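Local coordinates for putative methyl-accepting chemotaxis signal transduction protein (Campylobacter jejuni subsp. jejuni serotype O:2, PDB 4XMR) that probably senses amino acids to steer chemotaxis, its tandem PAS sensory domain being a chemoreceptor module that holds isoleucine in its ligand pocket, at residues B[37-42]-B[70-75]; B[79-84]-B[157-162]; B[89-94]-B[102-107]; B[126-131]-B[140-145]. One frame throughout, in Å; residues are numbered along the deposited sequence.

Interaction 1. Residues B[37-42]-B[70-75]; sequences QSFTRA and KYYRHS. With SO4 (sulfate ion), chain F.
Phe39 and Tyr72 meet as an offset edge-to-face pair, the edge of Tyr72 directed at the face of Phe39. The evidence is an interplanar angle of 65° with the ring centroids 5.4 Å apart, and the nearest ring carbons are Phe39 CE1 and Tyr72 CD2 at 3.6 Å. The rim of Phe39 also meets polar atoms near its own plane: Tyr72 O lies 3.3 Å from Phe39 CZ, with Ser75 OG close to CE1. Ser75 OG is itself hydrogen-bonded to Tyr72 O at 2.7 Å, which ties this hydroxyl back onto its own helix. CG of Phe39 is anti to the backbone N (chi1 169°). Ala42 CB adds a methyl 4.1 Å from Tyr72 CE2, while the Tyr72 hydroxyl is hydrogen-bonded to Asp46 of its own chain. On the far side of helix 58-76, the edges of two more flat groups face a sulfate ion, probably from the crystallisation liquor: Arg73 NH2 and His74 NE2 both donate to its O1, the latter at 2.8 Å. Lys70 O lies over one face of the His74 ring. His74 ND1 bonds Asp46 of the second subunit, so the helix pair also borders the dimer interface. The axes of segments 37-42 and 70-75 run antiparallel and approach to 11.4 Å. They belong to the long N-terminal helix and the helix preceding the first PAS-like sheet in tandem PAS (double Cache) sensory domains.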
# COMPACT_ATOMS: atom_id res chain seq x y z
N GLN B 37 2.23 10.06 4.52
CA GLN B 37 3.15 10.94 5.22
C GLN B 37 4.48 11.05 4.49
O GLN B 37 5.02 12.14 4.34
CB GLN B 37 3.37 10.48 6.66
CG GLN B 37 2.18 10.68 7.58
CD GLN B 37 2.40 10.02 8.92
OE1 GLN B 37 2.84 8.87 8.98
NE2 GLN B 37 2.10 10.73 9.99
N SER B 38 5.00 9.91 4.03
CA SER B 38 6.28 9.91 3.33
C SER B 38 6.20 10.72 2.04
O SER B 38 7.10 11.50 1.73
CB SER B 38 6.77 8.49 3.05
OG SER B 38 7.11 7.83 4.27
N PHE B 39 5.10 10.55 1.32
CA PHE B 39 4.86 11.30 0.09
C PHE B 39 4.88 12.80 0.38
O PHE B 39 5.50 13.58 -0.34
CB PHE B 39 3.50 10.87 -0.47
CG PHE B 39 2.97 11.73 -1.60
CD1 PHE B 39 3.26 11.42 -2.92
CD2 PHE B 39 2.14 12.80 -1.33
CE1 PHE B 39 2.74 12.18 -3.95
CE2 PHE B 39 1.62 13.58 -2.36
CZ PHE B 39 1.91 13.27 -3.67
N THR B 40 4.18 13.20 1.44
CA THR B 40 4.06 14.61 1.77
C THR B 40 5.41 15.20 2.18
O THR B 40 5.74 16.33 1.80
CB THR B 40 2.99 14.80 2.88
OG1 THR B 40 1.75 14.25 2.41
CG2 THR B 40 2.78 16.27 3.20
N ARG B 41 6.20 14.44 2.93
CA ARG B 41 7.55 14.87 3.30
C ARG B 41 8.45 15.04 2.08
O ARG B 41 9.24 15.98 2.00
CB ARG B 41 8.20 13.88 4.26
CG ARG B 41 7.74 13.99 5.71
CD ARG B 41 8.63 13.17 6.63
NE ARG B 41 8.36 11.75 6.46
CZ ARG B 41 7.49 11.08 7.21
NH1 ARG B 41 6.84 11.70 8.19
NH2 ARG B 41 7.28 9.79 6.99
N ALA B 42 8.35 14.12 1.12
CA ALA B 42 9.15 14.21 -0.09
C ALA B 42 8.78 15.47 -0.88
O ALA B 42 9.66 16.17 -1.40
CB ALA B 42 8.97 12.96 -0.94
N LYS B 70 1.75 19.34 -9.43
CA LYS B 70 1.07 18.54 -10.44
C LYS B 70 1.70 17.16 -10.61
O LYS B 70 1.00 16.14 -10.66
CB LYS B 70 1.04 19.26 -11.78
CG LYS B 70 0.31 18.49 -12.88
CD LYS B 70 0.31 19.22 -14.22
CE LYS B 70 1.64 19.05 -14.95
NZ LYS B 70 1.52 19.37 -16.40
N TYR B 71 3.02 17.11 -10.74
CA TYR B 71 3.68 15.83 -10.97
C TYR B 71 3.50 14.93 -9.74
O TYR B 71 3.20 13.75 -9.87
CB TYR B 71 5.17 16.00 -11.31
CG TYR B 71 5.41 16.68 -12.63
CD1 TYR B 71 4.70 16.30 -13.77
CD2 TYR B 71 6.32 17.73 -12.75
CE1 TYR B 71 4.92 16.93 -15.00
CE2 TYR B 71 6.53 18.36 -13.97
CZ TYR B 71 5.84 17.97 -15.09
OH TYR B 71 6.08 18.62 -16.29
N TYR B 72 3.62 15.51 -8.55
CA TYR B 72 3.38 14.71 -7.35
C TYR B 72 1.92 14.22 -7.28
O TYR B 72 1.66 13.05 -6.97
CB TYR B 72 3.74 15.50 -6.09
CG TYR B 72 5.16 15.27 -5.61
CD1 TYR B 72 6.25 15.89 -6.24
CD2 TYR B 72 5.40 14.47 -4.50
CE1 TYR B 72 7.55 15.69 -5.78
CE2 TYR B 72 6.70 14.28 -4.04
CZ TYR B 72 7.76 14.89 -4.67
OH TYR B 72 9.02 14.67 -4.16
N ARG B 73 0.98 15.10 -7.59
CA ARG B 73 -0.43 14.68 -7.58
C ARG B 73 -0.64 13.48 -8.50
O ARG B 73 -1.29 12.50 -8.12
CB ARG B 73 -1.36 15.81 -8.01
CG ARG B 73 -2.82 15.35 -8.07
CD ARG B 73 -3.83 16.49 -8.30
NE ARG B 73 -3.58 17.27 -9.52
CZ ARG B 73 -3.95 16.92 -10.75
NH1 ARG B 73 -4.56 15.76 -10.98
NH2 ARG B 73 -3.68 17.72 -11.78
N HIS B 74 -0.10 13.56 -9.71
CA HIS B 74 -0.25 12.47 -10.65
C HIS B 74 0.40 11.20 -10.15
O HIS B 74 -0.12 10.10 -10.36
CB HIS B 74 0.37 12.83 -11.99
CG HIS B 74 -0.41 13.83 -12.77
ND1 HIS B 74 0.14 14.50 -13.85
CD2 HIS B 74 -1.69 14.25 -12.68
CE1 HIS B 74 -0.77 15.30 -14.37
NE2 HIS B 74 -1.89 15.17 -13.68
N SER B 75 1.56 11.33 -9.52
CA SER B 75 2.32 10.15 -9.14
C SER B 75 1.54 9.21 -8.20
O SER B 75 1.71 8.00 -8.29
CB SER B 75 3.68 10.53 -8.54
OG SER B 75 3.48 11.10 -7.27
S SO4 F . -5.35 16.13 -14.75
O1 SO4 F . -4.08 16.79 -14.46
O2 SO4 F . -5.20 15.33 -15.96
O3 SO4 F . -5.71 15.27 -13.63
O4 SO4 F . -6.37 17.15 -14.95

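Interaction 2. Residues B[79-84]-B[157-162]; sequences LNVYLG and LGVDIP. With ILE (isoleucine), chain E.
Val81 and Val159 form a non-hydrogen-bonded pair at the apolar centre of two antiparallel strands, neighbours in the sheet of a PAS-like (Cache) sensor domain; Val81 CG1 and Val159 CG2 are 4.4 Å apart. Leu157 extends this layer, and Leu43 and Leu69 of helices 9-48 and 58-76 lie against it. The opposite side of the sheet is the ligand side. There the Tyr82 ring is sandwiched: Gly158 CA makes a CH-pi contact 3.9 Å from the ring centroid, and CD1 of the bound isoleucine sits over the centre of the other face, 3.6 Å above the plane. Because Gly158 has no side chain, the ring can lie directly on the backbone. Tyr82 CG is placed between the backbone N and the carbonyl carbon (chi1 46°). Tyr82 and Gly158 also exchange both backbone hydrogen bonds. Further along, Leu79 and Asn80 both face Asp160, a classic beta bulge in which Leu79 N and Asn80 O are each bonded to Asp160. The polar edge is the Asp160 carboxylate. Its OD1 accepts the Tyr82 hydroxyl at 2.7 Å, on the syn side and 25° out of the carboxylate plane, and is also bonded to Thr142. Asn80, whose OD1 is held by Gln94, gives its ND2 to the anti lone pair of Asp160 OD2 at 2.9 Å; that same OD2 accepts the amino nitrogen of the isoleucine at 2.7 Å.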
# COMPACT_ATOMS: atom_id res chain seq x y z
N LEU B 79 -6.23 13.68 -4.72
CA LEU B 79 -7.36 14.48 -5.19
C LEU B 79 -6.96 15.94 -5.39
O LEU B 79 -7.25 16.53 -6.43
CB LEU B 79 -8.52 14.37 -4.21
CG LEU B 79 -9.82 14.97 -4.75
CD1 LEU B 79 -10.35 14.08 -5.88
CD2 LEU B 79 -10.84 15.13 -3.63
N ASN B 80 -6.31 16.53 -4.39
CA ASN B 80 -5.84 17.90 -4.44
C ASN B 80 -4.44 17.92 -3.84
O ASN B 80 -4.18 17.24 -2.84
CB ASN B 80 -6.70 18.82 -3.56
CG ASN B 80 -8.13 18.95 -4.02
OD1 ASN B 80 -8.42 19.27 -5.18
ND2 ASN B 80 -9.05 18.77 -3.09
N VAL B 81 -3.55 18.71 -4.43
CA VAL B 81 -2.24 18.97 -3.86
C VAL B 81 -2.03 20.47 -3.97
O VAL B 81 -2.24 21.03 -5.04
CB VAL B 81 -1.13 18.19 -4.59
CG1 VAL B 81 0.23 18.55 -4.03
CG2 VAL B 81 -1.37 16.70 -4.50
N TYR B 82 -1.65 21.14 -2.88
CA TYR B 82 -1.70 22.59 -2.86
C TYR B 82 -0.72 23.22 -1.89
O TYR B 82 -0.26 22.59 -0.94
CB TYR B 82 -3.12 23.08 -2.55
CG TYR B 82 -3.79 22.38 -1.39
CD1 TYR B 82 -4.50 21.21 -1.60
CD2 TYR B 82 -3.74 22.90 -0.10
CE1 TYR B 82 -5.14 20.55 -0.55
CE2 TYR B 82 -4.37 22.26 0.96
CZ TYR B 82 -5.07 21.09 0.72
OH TYR B 82 -5.70 20.47 1.78
N LEU B 83 -0.42 24.49 -2.15
CA LEU B 83 0.37 25.31 -1.24
C LEU B 83 -0.44 26.52 -0.83
O LEU B 83 -0.77 27.37 -1.66
CB LEU B 83 1.69 25.74 -1.91
CG LEU B 83 2.65 26.56 -1.03
CD1 LEU B 83 3.13 25.76 0.18
CD2 LEU B 83 3.83 27.08 -1.86
N GLY B 84 -0.80 26.58 0.45
CA GLY B 84 -1.50 27.74 1.00
C GLY B 84 -0.54 28.81 1.46
O GLY B 84 0.39 28.53 2.19
N LEU B 157 1.83 23.31 2.86
CA LEU B 157 1.54 22.28 1.87
C LEU B 157 0.39 21.42 2.36
O LEU B 157 0.36 21.02 3.53
CB LEU B 157 2.77 21.41 1.69
CG LEU B 157 2.60 20.17 0.82
CD1 LEU B 157 2.38 20.56 -0.64
CD2 LEU B 157 3.82 19.26 0.97
N GLY B 158 -0.55 21.11 1.47
CA GLY B 158 -1.61 20.17 1.78
C GLY B 158 -1.77 19.13 0.68
O GLY B 158 -1.62 19.43 -0.52
N VAL B 159 -2.05 17.90 1.11
CA VAL B 159 -2.32 16.78 0.22
C VAL B 159 -3.64 16.14 0.64
O VAL B 159 -3.76 15.70 1.79
CB VAL B 159 -1.18 15.74 0.27
CG1 VAL B 159 -1.53 14.51 -0.55
CG2 VAL B 159 0.14 16.36 -0.19
N ASP B 160 -4.62 16.10 -0.26
CA ASP B 160 -5.92 15.51 0.05
C ASP B 160 -6.03 14.15 -0.61
O ASP B 160 -5.91 14.03 -1.85
CB ASP B 160 -7.08 16.36 -0.48
CG ASP B 160 -7.18 17.73 0.17
OD1 ASP B 160 -6.54 18.00 1.20
OD2 ASP B 160 -7.94 18.56 -0.39
N ILE B 161 -6.26 13.13 0.21
CA ILE B 161 -6.51 11.78 -0.28
C ILE B 161 -7.97 11.43 0.08
O ILE B 161 -8.37 11.59 1.22
CB ILE B 161 -5.54 10.76 0.38
CG1 ILE B 161 -4.07 11.21 0.25
CG2 ILE B 161 -5.79 9.35 -0.16
CD1 ILE B 161 -3.56 11.35 -1.18
N PRO B 162 -8.77 10.97 -0.90
CA PRO B 162 -10.15 10.62 -0.56
C PRO B 162 -10.20 9.56 0.53
O PRO B 162 -9.47 8.56 0.46
CB PRO B 162 -10.71 10.05 -1.87
CG PRO B 162 -9.87 10.69 -2.93
CD PRO B 162 -8.48 10.75 -2.33
N ILE E . -9.42 20.30 1.08
CA ILE E . -8.96 21.64 1.39
C ILE E . -10.09 22.37 2.10
O ILE E . -9.87 23.32 2.85
CB ILE E . -8.51 22.40 0.11
CG1 ILE E . -7.72 23.66 0.50
CG2 ILE E . -9.69 22.73 -0.79
CD1 ILE E . -7.01 24.33 -0.66
OXT ILE E . -11.26 21.98 1.98

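Interaction 3. Residues B[89-94]-B[102-107]; sequences KVLLSQ and PELRDD
Leu91 and Leu104 form a non-hydrogen-bonded pair in which the two leucines adopt different rotamers. Leu91 has CG anti to the backbone N (chi1 -178°), and its CD1 comes 3.9 Å from Pro102 CB. Leu104 has CG anti to the carbonyl carbon instead, and its CD2 lies 3.8 Å from Leu91 CB while CD1 meets Lys89 CD. Lys89 runs extended beyond CG and crosses Leu104 at about a right angle; its NZ ends in a salt bridge with Glu58. Arg105 contrasts with it, being bent at chi2 and chi3. Its CG lies 4.2 Å from Leu92 CD2, the two side chains running side by side. Arg105 NH2 forms a salt bridge with Asp107 OD1 at 2.8 Å, tilted from the guanidinium plane by 31°, and NH1 reaches Gln94 OE1 through a water. Since Arg105 also touches a crystal neighbour, its conformation may be partly set by the lattice. The backbones bond directly both ways between Val90 and Arg105. At Leu92 and Glu103 just one direct bond forms, Leu92 N to Glu103 O at 3.0 Å; the other link is a water that donates to Leu92 O and accepts from Glu103 N. This beta hairpin forms one margin of the sheet: Leu91 and Leu104 pack on helix 58-76, Val90 and Leu92 touch Tyr82 of strand 80-84, and strand 103-105 is outermost within the chain.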
# COMPACT_ATOMS: atom_id res chain seq x y z
N LYS B 89 -4.03 33.18 -0.32
CA LYS B 89 -4.17 32.55 -1.62
C LYS B 89 -3.63 31.13 -1.55
O LYS B 89 -2.80 30.79 -0.70
CB LYS B 89 -3.42 33.35 -2.70
CG LYS B 89 -3.95 34.76 -2.89
CD LYS B 89 -3.33 35.42 -4.10
CE LYS B 89 -3.79 36.86 -4.27
NZ LYS B 89 -3.12 37.51 -5.44
N VAL B 90 -4.10 30.28 -2.45
CA VAL B 90 -3.63 28.90 -2.47
C VAL B 90 -3.35 28.47 -3.90
O VAL B 90 -4.15 28.70 -4.80
CB VAL B 90 -4.63 27.95 -1.77
CG1 VAL B 90 -5.99 28.02 -2.43
CG2 VAL B 90 -4.11 26.53 -1.79
N LEU B 91 -2.17 27.88 -4.11
CA LEU B 91 -1.82 27.33 -5.40
C LEU B 91 -2.33 25.89 -5.42
O LEU B 91 -1.83 25.05 -4.68
CB LEU B 91 -0.32 27.38 -5.61
CG LEU B 91 0.17 26.88 -6.97
CD1 LEU B 91 -0.36 27.76 -8.10
CD2 LEU B 91 1.68 26.81 -7.00
N LEU B 92 -3.33 25.63 -6.26
CA LEU B 92 -4.09 24.38 -6.21
C LEU B 92 -3.93 23.53 -7.46
O LEU B 92 -4.24 23.98 -8.56
CB LEU B 92 -5.58 24.69 -5.98
CG LEU B 92 -6.56 23.51 -6.02
CD1 LEU B 92 -6.22 22.46 -4.96
CD2 LEU B 92 -7.98 24.02 -5.85
N SER B 93 -3.43 22.31 -7.28
CA SER B 93 -3.39 21.30 -8.33
C SER B 93 -4.50 20.28 -8.10
O SER B 93 -4.55 19.63 -7.04
CB SER B 93 -2.03 20.62 -8.37
OG SER B 93 -1.96 19.67 -9.42
N GLN B 94 -5.40 20.15 -9.08
CA GLN B 94 -6.48 19.16 -9.04
C GLN B 94 -6.90 18.78 -10.47
O GLN B 94 -6.56 19.49 -11.42
CB GLN B 94 -7.67 19.67 -8.23
CG GLN B 94 -8.30 20.93 -8.78
CD GLN B 94 -9.60 21.34 -8.08
OE1 GLN B 94 -10.39 22.10 -8.64
NE2 GLN B 94 -9.82 20.86 -6.87
N PRO B 102 -1.57 24.41 -12.31
CA PRO B 102 -2.14 24.90 -11.05
C PRO B 102 -2.23 26.42 -11.03
O PRO B 102 -1.33 27.12 -11.52
CB PRO B 102 -1.13 24.41 -10.01
CG PRO B 102 -0.58 23.16 -10.61
CD PRO B 102 -0.46 23.47 -12.08
N GLU B 103 -3.32 26.93 -10.48
CA GLU B 103 -3.54 28.36 -10.40
C GLU B 103 -3.80 28.76 -8.95
O GLU B 103 -4.07 27.91 -8.09
CB GLU B 103 -4.74 28.78 -11.26
CG GLU B 103 -4.52 28.58 -12.75
CD GLU B 103 -5.74 28.96 -13.57
OE1 GLU B 103 -6.82 29.10 -12.97
OE2 GLU B 103 -5.61 29.10 -14.80
N LEU B 104 -3.68 30.06 -8.70
CA LEU B 104 -3.96 30.63 -7.39
C LEU B 104 -5.46 30.85 -7.22
O LEU B 104 -6.11 31.45 -8.07
CB LEU B 104 -3.22 31.95 -7.19
CG LEU B 104 -1.71 31.92 -6.98
CD1 LEU B 104 -1.17 33.33 -6.81
CD2 LEU B 104 -1.34 31.06 -5.78
N ARG B 105 -5.99 30.34 -6.12
CA ARG B 105 -7.37 30.60 -5.74
C ARG B 105 -7.32 31.56 -4.55
O ARG B 105 -6.51 31.38 -3.65
CB ARG B 105 -8.07 29.30 -5.31
CG ARG B 105 -8.08 28.17 -6.34
CD ARG B 105 -9.22 28.33 -7.33
NE ARG B 105 -10.44 28.81 -6.69
CZ ARG B 105 -11.43 28.03 -6.25
NH1 ARG B 105 -11.35 26.71 -6.37
NH2 ARG B 105 -12.50 28.58 -5.69
N ASP B 106 -8.18 32.57 -4.54
CA ASP B 106 -8.14 33.53 -3.44
C ASP B 106 -9.35 33.48 -2.51
O ASP B 106 -9.46 34.29 -1.59
CB ASP B 106 -7.89 34.96 -3.95
CG ASP B 106 -8.93 35.41 -4.97
OD1 ASP B 106 -10.05 34.86 -4.97
OD2 ASP B 106 -8.62 36.32 -5.76
N ASP B 107 -10.25 32.53 -2.74
CA ASP B 107 -11.52 32.50 -2.02
C ASP B 107 -11.79 31.22 -1.23
O ASP B 107 -12.95 30.83 -1.05
CB ASP B 107 -12.68 32.75 -3.00
CG ASP B 107 -12.75 31.71 -4.10
OD1 ASP B 107 -11.79 30.92 -4.24
OD2 ASP B 107 -13.76 31.69 -4.83
O HOH W 1 -5.69 25.63 -10.00
O HOH W 2 -9.97 25.09 -8.31

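Interaction 4. Residues B[126-131]-B[140-145]; sequences FVTPAY and VITYSK. With ILE (isoleucine), chain E.
The first torsions start Tyr131 and Thr142 toward each other: Tyr131 CG stands between the backbone N and the carbonyl carbon (chi1 67°), whereas Thr142 OG1 is anti to its carbonyl carbon (chi1 -63°). Tyr131 OH donates to Thr142 OG1 across 2.6 Å. One face of the Tyr131 ring takes a CH-pi contact from Val140 CG2, 4.0 Å from the centroid; at the ring edge lies OXT of the bound isoleucine. The hairpin is laddered twice, at Phe126-Ser144 and Val127-Tyr143 and again at Tyr131-Val140, with a one-residue shift between. Thr128 bridges the break. Its N bonds Thr142 O, and its OG1 stands in for a strand carbonyl, accepting Thr142 N at 3.0 Å while donating to Pro129 O. On the side toward helix 9-48, Val127 CG2 packs 3.8 Å from Tyr143 CD2. The polar chain has a consistent direction: the isoleucine amino group donates to Tyr131 OH at 2.8 Å, this hydroxyl donates to Thr142 OG1, and Thr142 OG1 is bonded in turn to Asp160 OD1. Asp160 OD2 takes the same amino group directly, so Tyr131 and Asp160 both hold the ligand nitrogen, and the relay would orient the Tyr131 oxygen to accept from it.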
# COMPACT_ATOMS: atom_id res chain seq x y z
N PHE B 126 0.64 17.19 9.85
CA PHE B 126 -0.65 17.13 10.50
C PHE B 126 -1.59 16.29 9.65
O PHE B 126 -1.66 16.47 8.43
CB PHE B 126 -1.23 18.52 10.73
CG PHE B 126 -2.51 18.51 11.50
CD1 PHE B 126 -2.51 18.27 12.86
CD2 PHE B 126 -3.72 18.73 10.86
CE1 PHE B 126 -3.69 18.25 13.58
CE2 PHE B 126 -4.91 18.71 11.57
CZ PHE B 126 -4.89 18.47 12.93
N VAL B 127 -2.32 15.39 10.29
CA VAL B 127 -3.30 14.57 9.61
C VAL B 127 -4.67 14.96 10.13
O VAL B 127 -4.96 14.80 11.32
CB VAL B 127 -3.07 13.08 9.88
CG1 VAL B 127 -4.07 12.23 9.07
CG2 VAL B 127 -1.63 12.68 9.57
N THR B 128 -5.53 15.47 9.26
CA THR B 128 -6.86 15.88 9.68
C THR B 128 -7.78 14.68 9.82
O THR B 128 -7.58 13.65 9.17
CB THR B 128 -7.53 16.82 8.65
OG1 THR B 128 -7.84 16.09 7.46
CG2 THR B 128 -6.64 17.99 8.32
N PRO B 129 -8.80 14.81 10.67
CA PRO B 129 -9.94 13.90 10.55
C PRO B 129 -10.55 14.08 9.16
O PRO B 129 -10.34 15.13 8.52
CB PRO B 129 -10.92 14.41 11.62
CG PRO B 129 -10.09 15.24 12.56
CD PRO B 129 -9.01 15.84 11.71
N ALA B 130 -11.27 13.08 8.68
CA ALA B 130 -11.92 13.20 7.38
C ALA B 130 -12.96 14.31 7.40
O ALA B 130 -13.66 14.52 8.40
CB ALA B 130 -12.56 11.87 6.98
N TYR B 131 -13.05 15.04 6.29
CA TYR B 131 -14.02 16.11 6.15
C TYR B 131 -14.36 16.31 4.68
O TYR B 131 -13.65 15.84 3.79
CB TYR B 131 -13.47 17.42 6.74
CG TYR B 131 -12.30 17.96 5.96
CD1 TYR B 131 -11.01 17.47 6.16
CD2 TYR B 131 -12.48 18.95 4.99
CE1 TYR B 131 -9.94 17.95 5.44
CE2 TYR B 131 -11.41 19.44 4.26
CZ TYR B 131 -10.14 18.93 4.49
OH TYR B 131 -9.08 19.42 3.76
N VAL B 140 -12.31 13.77 2.37
CA VAL B 140 -10.87 13.61 2.25
C VAL B 140 -10.19 13.60 3.61
O VAL B 140 -10.71 14.12 4.60
CB VAL B 140 -10.22 14.75 1.40
CG1 VAL B 140 -10.73 14.72 -0.03
CG2 VAL B 140 -10.48 16.10 2.05
N ILE B 141 -9.02 12.97 3.63
CA ILE B 141 -8.09 13.13 4.73
C ILE B 141 -6.96 13.99 4.18
O ILE B 141 -6.44 13.73 3.08
CB ILE B 141 -7.51 11.78 5.16
CG1 ILE B 141 -8.63 10.92 5.77
CG2 ILE B 141 -6.35 11.97 6.14
CD1 ILE B 141 -8.30 9.43 5.81
N THR B 142 -6.61 15.03 4.93
CA THR B 142 -5.57 15.97 4.51
C THR B 142 -4.30 15.78 5.33
O THR B 142 -4.35 15.67 6.56
CB THR B 142 -6.06 17.43 4.65
OG1 THR B 142 -7.16 17.63 3.76
CG2 THR B 142 -4.95 18.41 4.30
N TYR B 143 -3.18 15.72 4.62
CA TYR B 143 -1.86 15.69 5.23
C TYR B 143 -1.27 17.05 4.96
O TYR B 143 -1.18 17.46 3.80
CB TYR B 143 -1.02 14.58 4.58
CG TYR B 143 -1.68 13.23 4.71
CD1 TYR B 143 -2.67 12.84 3.82
CD2 TYR B 143 -1.35 12.38 5.75
CE1 TYR B 143 -3.31 11.62 3.95
CE2 TYR B 143 -2.00 11.15 5.89
CZ TYR B 143 -2.98 10.78 4.99
OH TYR B 143 -3.62 9.58 5.08
N SER B 144 -0.88 17.78 6.00
CA SER B 144 -0.33 19.10 5.79
C SER B 144 1.00 19.30 6.49
O SER B 144 1.31 18.62 7.48
CB SER B 144 -1.32 20.20 6.17
OG SER B 144 -1.65 20.13 7.55
N LYS B 145 1.79 20.24 5.98
CA LYS B 145 3.11 20.49 6.51
C LYS B 145 3.52 21.91 6.19
O LYS B 145 3.43 22.33 5.04
CB LYS B 145 4.13 19.51 5.94
CG LYS B 145 5.50 19.65 6.56
CD LYS B 145 6.17 18.30 6.76
CE LYS B 145 6.99 18.27 8.04
NZ LYS B 145 7.96 19.40 8.15
N ILE E . -9.42 20.30 1.08
CA ILE E . -8.96 21.64 1.39
C ILE E . -10.09 22.37 2.10
O ILE E . -9.87 23.32 2.85
CB ILE E . -8.51 22.40 0.11
CG1 ILE E . -7.72 23.66 0.50
CG2 ILE E . -9.69 22.73 -0.79
CD1 ILE E . -7.01 24.33 -0.66
OXT ILE E . -11.26 21.98 1.98
O HOH W 3 -3.67 18.32 7.57

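From the N terminus, interaction 1 closes first, bringing helix 58-76 back along the long helix 9-48 after 27 intervening residues. Its chain then passes into strand 80-84, where interaction 2 opens; 72 residues later strand 152-162 returns to close it. Inside that large loop lie interaction 3 and then interaction 4, two short hairpins in series that neither touch nor cross each other, their nearest atoms about 9 Å apart. The sheet joins them: strand 90-94 adjoins strand 80-84, and strand 139-149 adjoins strand 152-162. Interaction 2 thus forms the middle of the sheet, the hairpins its two margins, while interaction 1 backs it through Phe39, Thr40 and Arg73.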